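Local coordinates for protein steroid delta-isomerase (Pseudomonas aeruginosa, PDB 3MSO) that is of unknown function but has a SnoaL-like domain of the NTF2 clan and may act as a steroid delta-isomerase, at residues R118-S121 with G122-L126; A16-H19 with G20-R24. All coordinates share one frame; numbering follows the deposited sequence.

Contact 1 (R118-S121 with G122-L126); sequences RPMS and GLQAL
Gly122 gives its backbone N to Pro119 O, a weak bond at 3.1 Å and bent to 122°. The motif is a helix N-terminus: Pro119, preceded by a cis peptide bond, is the N-cap residue between strand 110-118 and helix 120-138. Just before it, Arg118 forms a salt bridge to Glu114 of a second subunit. Leu123 N reaches the same Pro119 O at 3.1 Å, but nearly straight, so this carbonyl accepts two bonds from the first turn. The Leu123 side chain turns to the loop at Pro43 and Met44. Gln124 N binds Met120 O at 2.8 Å, and the CG of Gln124 lies against that oxygen. The Gln124 chain then runs extended and crosses the side chain of selenomethionine Met120 at an angle. With its CG anti to the backbone N (chi1 171°), Met120 brings that carbon near Gln124 OE1. This region also meets Met120 of the second subunit and Gln124 of a third, so the turn lies in the assembly interface. Ala125 closes the run with the next i to i+4 bond of the helix, its N 3.2 Å from Ser121 O.

Contact 2 (A16-H19 with G20-R24); sequences AEWH and GLIAR
Ile22 lies across one face of the Trp18 indole, one helical turn further on. Its CG1 sits 4.0 Å from the centroid of the six-membered ring and 26° off the ring normal, a CH-pi contact displaced toward the rim. Ile22 CG1 is 3.7 Å from Trp18 CE2. The terminal Ile22 CD1 carries the contact outward and meets Trp18 CZ2, also at 3.7 Å. Two torsions bring the groups together. The indole leaves the helix with CG opposite the backbone N (chi1 163°), while in Ile22 it is CG1 that lies opposite the carbonyl carbon (chi1 -69°).

The helical backbone sets Trp18 and Ile22 one turn apart. Ile22 N binds Trp18 O at 3.1 Å, and CG1 of Ile22 packs 3.5 Å from the same oxygen. On the neighbouring strip of the helix, Leu21 N binds Glu17 O at 3.0 Å. The CG of Leu21 rests against that carbonyl. Gly20 to Ala16 and Ala23 to His19 complete the run of i to i+4 bonds.

Further out, Tyr71 OH hydrogen-bonds Trp18 NE1, which probably helps to fix the turn of the indole, and Phe113 meets the indole edge-to-face. Leu27, Leu30 and Leu85 also touch Trp18, while Phe69 and Tyr71 receive Ile22 and the His19 ring meets that of Tyr71.

The arrangement is that of an amphipathic helix laid on a curved sheet, as the N-terminal helix is in the NTF2-like alpha+beta fold of SnoaL-like proteins.

In the fold
Contacts 1 and 2 lie on opposite sides of the chain's centre. Their centres are 25 Å apart and their nearest atoms about 12 Å apart, so they do not touch. Contact 2 belongs to helix 9-23, early in the chain. Contact 1 opens the last helix, 120-138. Strand 110-118 relates them through the sheet: it carries Phe113, which meets Trp18, and ends at Arg118. Their surroundings differ. Contact 1 borders two other subunits, while contact 2 is touched by no other chain of the assembly. In NTF2-like proteins the cone formed by helices and sheet commonly encloses a ligand pocket, but whether either contact borders such a pocket in this protein is not established.

Contact 1 (R118-S121 with G122-L126)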
loop_
_atom_site.group_PDB
_atom_site.type_symbol
_atom_site.label_atom_id
_atom_site.label_comp_id
_atom_site.label_asym_id
_atom_site.label_seq_id
_atom_site.Cartn_x
_atom_site.Cartn_y
_atom_site.Cartn_z
ATOM N N ARG B 118 3.541 12.247 2.196
ATOM C CA ARG B 118 4.901 11.702 2.100
ATOM C C ARG B 118 5.491 11.584 3.533
ATOM O O ARG B 118 5.094 12.378 4.399
ATOM C CB ARG B 118 5.792 12.534 1.163
ATOM C CG ARG B 118 6.071 13.958 1.637
ATOM C CD ARG B 118 7.265 14.541 0.903
ATOM N NE ARG B 118 8.519 13.918 1.335
ATOM C CZ ARG B 118 9.230 14.332 2.375
ATOM N NH1 ARG B 118 8.832 15.378 3.086
ATOM N NH2 ARG B 118 10.352 13.710 2.707
ATOM N N PRO B 119 6.422 10.641 3.825
ATOM C CA PRO B 119 6.997 9.599 2.939
ATOM C C PRO B 119 6.098 8.368 2.849
ATOM O O PRO B 119 5.010 8.367 3.424
ATOM C CB PRO B 119 8.335 9.289 3.614
ATOM C CG PRO B 119 8.044 9.455 5.078
ATOM C CD PRO B 119 6.966 10.528 5.192
HETATM N N MSE B 120 6.543 7.326 2.162
HETATM C CA MSE B 120 5.801 6.074 2.035
HETATM C C MSE B 120 5.252 5.573 3.395
HETATM O O MSE B 120 4.062 5.287 3.493
HETATM C CB MSE B 120 6.701 5.010 1.392
HETATM C CG MSE B 120 6.094 3.616 1.417
HETATM SE SE MSE B 120 4.538 3.505 0.282
HETATM C CE MSE B 120 5.569 2.936 -1.296
ATOM N N SER B 121 6.122 5.485 4.429
ATOM C CA SER B 121 5.808 5.040 5.800
ATOM C C SER B 121 4.623 5.798 6.407
ATOM O O SER B 121 3.772 5.174 7.054
ATOM C CB SER B 121 7.035 5.158 6.701
ATOM O OG SER B 121 7.762 6.351 6.444
ATOM N N GLY B 122 4.575 7.112 6.173
ATOM C CA GLY B 122 3.501 7.977 6.641
ATOM C C GLY B 122 2.196 7.668 5.937
ATOM O O GLY B 122 1.153 7.556 6.592
ATOM N N LEU B 123 2.252 7.499 4.586
ATOM C CA LEU B 123 1.101 7.152 3.746
ATOM C C LEU B 123 0.530 5.802 4.175
ATOM O O LEU B 123 -0.679 5.704 4.387
ATOM C CB LEU B 123 1.491 7.133 2.262
ATOM C CG LEU B 123 0.383 6.846 1.233
ATOM C CD1 LEU B 123 -0.733 7.877 1.297
ATOM C CD2 LEU B 123 0.956 6.737 -0.200
ATOM N N GLN B 124 1.402 4.791 4.372
ATOM C CA GLN B 124 1.019 3.448 4.826
ATOM C C GLN B 124 0.215 3.521 6.146
ATOM O O GLN B 124 -0.865 2.928 6.239
ATOM C CB GLN B 124 2.260 2.571 5.043
ATOM C CG GLN B 124 3.040 2.154 3.805
ATOM C CD GLN B 124 4.226 1.291 4.194
ATOM O OE1 GLN B 124 5.287 1.271 3.555
ATOM N NE2 GLN B 124 4.085 0.567 5.278
ATOM N N ALA B 125 0.752 4.267 7.153
ATOM C CA ALA B 125 0.140 4.483 8.464
ATOM C C ALA B 125 -1.226 5.159 8.306
ATOM O O ALA B 125 -2.193 4.652 8.866
ATOM C CB ALA B 125 1.063 5.322 9.344
ATOM N N LEU B 126 -1.320 6.244 7.494
ATOM C CA LEU B 126 -2.572 6.940 7.205
ATOM C C LEU B 126 -3.645 6.003 6.654
ATOM O O LEU B 126 -4.723 5.923 7.267
ATOM C CB LEU B 126 -2.365 8.144 6.259
ATOM C CG LEU B 126 -3.643 8.886 5.800
ATOM C CD1 LEU B 126 -4.376 9.550 6.972
ATOM C CD2 LEU B 126 -3.312 9.895 4.729
#

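Contact 2 (A16-H19 with G20-R24)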
loop_
_atom_site.group_PDB
_atom_site.type_symbol
_atom_site.label_atom_id
_atom_site.label_comp_id
_atom_site.label_asym_id
_atom_site.label_seq_id
_atom_site.Cartn_x
_atom_site.Cartn_y
_atom_site.Cartn_z
ATOM N N ALA B 16 -11.304 30.531 4.439
ATOM C CA ALA B 16 -11.348 31.125 5.781
ATOM C C ALA B 16 -12.205 30.277 6.731
ATOM O O ALA B 16 -11.789 30.030 7.877
ATOM C CB ALA B 16 -11.889 32.544 5.709
ATOM N N GLU B 17 -13.379 29.810 6.229
ATOM C CA GLU B 17 -14.315 28.957 6.963
ATOM C C GLU B 17 -13.707 27.572 7.176
ATOM O O GLU B 17 -13.828 27.007 8.265
ATOM C CB GLU B 17 -15.654 28.835 6.220
ATOM C CG GLU B 17 -16.583 30.007 6.466
ATOM C CD GLU B 17 -17.925 29.898 5.772
ATOM O OE1 GLU B 17 -18.754 29.065 6.208
ATOM O OE2 GLU B 17 -18.159 30.664 4.807
ATOM N N TRP B 18 -13.031 27.037 6.145
ATOM C CA TRP B 18 -12.387 25.733 6.205
ATOM C C TRP B 18 -11.294 25.761 7.264
ATOM O O TRP B 18 -11.211 24.832 8.065
ATOM C CB TRP B 18 -11.846 25.330 4.832
ATOM C CG TRP B 18 -10.841 24.221 4.898
ATOM C CD1 TRP B 18 -9.486 24.355 4.949
ATOM C CD2 TRP B 18 -11.111 22.813 4.957
ATOM N NE1 TRP B 18 -8.892 23.120 5.014
ATOM C CE2 TRP B 18 -9.865 22.153 5.013
ATOM C CE3 TRP B 18 -12.283 22.044 4.945
ATOM C CZ2 TRP B 18 -9.758 20.760 5.117
ATOM C CZ3 TRP B 18 -12.176 20.663 5.021
ATOM C CH2 TRP B 18 -10.928 20.038 5.133
ATOM N N HIS B 19 -10.477 26.828 7.286
ATOM C CA HIS B 19 -9.407 26.993 8.270
ATOM C C HIS B 19 -9.958 27.006 9.687
ATOM O O HIS B 19 -9.385 26.335 10.551
ATOM C CB HIS B 19 -8.556 28.247 8.003
ATOM C CG HIS B 19 -7.430 28.030 7.046
ATOM N ND1 HIS B 19 -6.360 27.210 7.357
ATOM C CD2 HIS B 19 -7.237 28.546 5.819
ATOM C CE1 HIS B 19 -5.552 27.250 6.310
ATOM N NE2 HIS B 19 -6.044 28.023 5.351
ATOM N N GLY B 20 -11.076 27.724 9.892
ATOM C CA GLY B 20 -11.778 27.815 11.168
ATOM C C GLY B 20 -12.330 26.482 11.643
ATOM O O GLY B 20 -12.286 26.172 12.833
ATOM N N LEU B 21 -12.848 25.679 10.713
ATOM C CA LEU B 21 -13.364 24.340 10.998
ATOM C C LEU B 21 -12.246 23.396 11.480
ATOM O O LEU B 21 -12.454 22.658 12.449
ATOM C CB LEU B 21 -14.034 23.743 9.744
ATOM C CG LEU B 21 -15.383 24.314 9.301
ATOM C CD1 LEU B 21 -15.863 23.602 8.065
ATOM C CD2 LEU B 21 -16.442 24.223 10.408
ATOM N N ILE B 22 -11.071 23.422 10.786
ATOM C CA ILE B 22 -9.882 22.599 11.070
ATOM C C ILE B 22 -9.256 22.974 12.421
ATOM O O ILE B 22 -8.925 22.079 13.214
ATOM C CB ILE B 22 -8.883 22.626 9.882
ATOM C CG1 ILE B 22 -9.433 21.883 8.643
ATOM C CG2 ILE B 22 -7.494 22.130 10.279
ATOM C CD1 ILE B 22 -9.662 20.337 8.783
ATOM N N ALA B 23 -9.148 24.298 12.691
ATOM C CA ALA B 23 -8.652 24.863 13.950
ATOM C C ALA B 23 -9.502 24.359 15.126
ATOM O O ALA B 23 -8.945 24.003 16.179
ATOM C CB ALA B 23 -8.678 26.387 13.890
ATOM N N ARG B 24 -10.842 24.271 14.922
ATOM C CA ARG B 24 -11.763 23.764 15.939
ATOM C C ARG B 24 -11.781 22.242 15.975
ATOM O O ARG B 24 -12.371 21.663 16.882
ATOM C CB ARG B 24 -13.189 24.356 15.781
ATOM C CG ARG B 24 -13.302 25.882 15.957
ATOM C CD ARG B 24 -13.022 26.403 17.372
ATOM N NE ARG B 24 -11.587 26.478 17.670
ATOM C CZ ARG B 24 -10.993 25.842 18.673
ATOM N NH1 ARG B 24 -11.707 25.118 19.528
ATOM N NH2 ARG B 24 -9.683 25.928 18.833
#